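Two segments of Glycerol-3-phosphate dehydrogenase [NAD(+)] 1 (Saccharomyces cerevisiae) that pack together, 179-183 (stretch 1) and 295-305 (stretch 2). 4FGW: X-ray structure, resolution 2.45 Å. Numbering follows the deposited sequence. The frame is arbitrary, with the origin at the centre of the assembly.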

# COMPACT_ATOMS: atom_id res chain seq x y z
N LEU A 179 17.66 4.80 9.49
CA LEU A 179 17.50 3.56 8.72
C LEU A 179 16.17 2.95 9.18
O LEU A 179 16.00 2.66 10.37
CB LEU A 179 18.67 2.58 8.95
CG LEU A 179 18.69 1.29 8.12
CD1 LEU A 179 20.09 0.86 7.81
CD2 LEU A 179 17.93 0.14 8.82
N SER A 180 15.22 2.78 8.24
CA SER A 180 13.88 2.21 8.50
C SER A 180 13.27 1.63 7.22
O SER A 180 13.42 2.20 6.15
CB SER A 180 12.96 3.26 9.10
OG SER A 180 11.81 2.70 9.72
N GLY A 181 12.59 0.51 7.34
CA GLY A 181 11.92 -0.14 6.21
C GLY A 181 11.05 -1.29 6.64
O GLY A 181 10.96 -1.59 7.83
N ALA A 182 10.36 -1.93 5.67
CA ALA A 182 9.53 -3.11 5.93
C ALA A 182 10.49 -4.32 6.10
O ALA A 182 10.86 -5.01 5.14
CB ALA A 182 8.57 -3.33 4.77
N ASN A 183 10.95 -4.51 7.33
CA ASN A 183 11.91 -5.55 7.67
C ASN A 183 11.87 -5.97 9.13
O ASN A 183 11.39 -5.22 9.98
CB ASN A 183 13.35 -5.18 7.23
CG ASN A 183 13.81 -3.81 7.63
OD1 ASN A 183 13.96 -3.49 8.81
ND2 ASN A 183 14.06 -2.98 6.66
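Stretch 2, residues 295-305: ESAGVADLITT

Stretch 2 leads from E295 into a helix that is regular by V299 and continues past T305. The turn at S296 to A300 is wider than an ordinary alpha turn: D301 N donates to S296 O at 2.9 Å, a pi-type span of five residues, and G298 within it adopts phi/psi of -85/-113°. From there the regular pattern takes over, with L302 N bonded to G298 O at 3.1 Å and I303 N to V299 O at 2.9 Å. Stretch 1 finishes a strand at S180 and continues fully extended at G181 before bending at A182 (phi/psi -77/87°). It passes along the side of the helix so that both chains advance in the same general sense: G181 lies nearest A297, with their CA atoms 4.0 Å apart, and A182 lies nearest D301, with a CA to CA distance of 4.2 Å. Small residues, G181 with A182, A297 and A300, occupy much of the contact, which buries 285 Å² in all.

A182 covers the most surface and is the centre of the packing. Its methyl group rests against the helix at A300 and T304, one turn apart: A182 CB is 4.0 Å from A300 CB, 3.6 Å from A300 O and 3.7 Å from T304 CG2. The backbone of the same residue is fixed by the one direct hydrogen bond between the stretches, from A182 N to S296 OG, at 2.9 Å and nearly straight at 161°. S296, with chi1 in t and its CA-to-CB bond directed toward stretch 1, thus ties this wide turn to the loop. D301 closes in beside A182, its OD1 3.6 Å from A182 CA.

G181 fits closely against the wide turn. Its CA lies 3.4 Å from S296 OG and 3.9 Å from A297 N, and a CB here would fall 2.8 Å from S296 OG, a clash, so the absence of a side chain permits the approach. G181 O and D301 OD2, both acceptors, are 3.5 Å apart and make no hydrogen bond.

S180 packs on A297, with S180 O 3.4 Å from A297 CB. Its hydroxyl does not bond the helix directly, S180 OG being 4.3 Å from D301 OD2; a water bridges the gap. This water accepts from S180 OG at 2.7 Å and donates to D301 OD2 at 2.7 Å and to A297 O at 2.9 Å, joining the end of the strand to the helix.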

# COMPACT_ATOMS: atom_id res chain seq x y z
N GLU A 295 9.05 5.07 -0.72
CA GLU A 295 10.03 4.35 0.10
C GLU A 295 9.51 3.21 0.97
O GLU A 295 8.33 3.20 1.36
CB GLU A 295 10.90 5.34 0.92
CG GLU A 295 11.52 6.48 0.11
CD GLU A 295 12.44 6.12 -1.04
OE1 GLU A 295 13.06 5.04 -0.99
OE2 GLU A 295 12.57 6.93 -1.98
N SER A 296 10.42 2.26 1.28
CA SER A 296 10.17 1.10 2.14
C SER A 296 9.65 1.54 3.51
O SER A 296 8.71 0.95 4.03
CB SER A 296 11.43 0.26 2.29
OG SER A 296 11.17 -0.92 3.03
N ALA A 297 10.25 2.60 4.06
CA ALA A 297 9.91 3.20 5.34
C ALA A 297 8.45 3.67 5.38
O ALA A 297 7.83 3.60 6.44
CB ALA A 297 10.83 4.36 5.62
N GLY A 298 7.94 4.11 4.23
CA GLY A 298 6.57 4.59 4.07
C GLY A 298 5.57 3.48 3.82
O GLY A 298 5.33 2.65 4.69
N VAL A 299 5.00 3.48 2.60
CA VAL A 299 3.97 2.55 2.11
C VAL A 299 4.23 1.05 2.41
O VAL A 299 3.33 0.37 2.92
CB VAL A 299 3.59 2.84 0.63
CG1 VAL A 299 4.70 2.44 -0.35
CG2 VAL A 299 2.27 2.18 0.25
N ALA A 300 5.46 0.56 2.12
CA ALA A 300 5.81 -0.86 2.33
C ALA A 300 5.74 -1.24 3.82
O ALA A 300 5.15 -2.28 4.16
CB ALA A 300 7.19 -1.16 1.76
N ASP A 301 6.26 -0.37 4.71
CA ASP A 301 6.20 -0.63 6.14
C ASP A 301 4.77 -0.63 6.66
O ASP A 301 4.43 -1.45 7.51
CB ASP A 301 7.13 0.29 6.93
CG ASP A 301 7.64 -0.35 8.20
OD1 ASP A 301 7.38 -1.55 8.41
OD2 ASP A 301 8.31 0.35 8.99
N LEU A 302 3.93 0.25 6.10
CA LEU A 302 2.51 0.31 6.43
C LEU A 302 1.81 -1.01 6.00
O LEU A 302 1.10 -1.61 6.80
CB LEU A 302 1.86 1.52 5.73
CG LEU A 302 0.37 1.75 5.99
CD1 LEU A 302 0.12 2.16 7.45
CD2 LEU A 302 -0.20 2.79 5.04
N ILE A 303 2.05 -1.45 4.75
CA ILE A 303 1.47 -2.68 4.19
C ILE A 303 1.80 -3.90 5.06
O ILE A 303 0.89 -4.60 5.48
CB ILE A 303 1.83 -2.87 2.68
CG1 ILE A 303 1.12 -1.79 1.82
CG2 ILE A 303 1.45 -4.30 2.19
CD1 ILE A 303 1.64 -1.66 0.35
N THR A 304 3.09 -4.14 5.34
CA THR A 304 3.51 -5.28 6.16
C THR A 304 2.92 -5.30 7.56
O THR A 304 2.51 -6.37 8.04
CB THR A 304 5.04 -5.50 6.09
OG1 THR A 304 5.32 -6.82 6.55
CG2 THR A 304 5.84 -4.47 6.92
N THR A 305 2.85 -4.12 8.21
CA THR A 305 2.32 -3.94 9.56
C THR A 305 0.82 -4.24 9.61
O THR A 305 0.36 -4.92 10.51
CB THR A 305 2.70 -2.55 10.09
OG1 THR A 305 4.12 -2.39 9.98
CG2 THR A 305 2.27 -2.33 11.53
O HOH W 1 9.34 2.80 8.73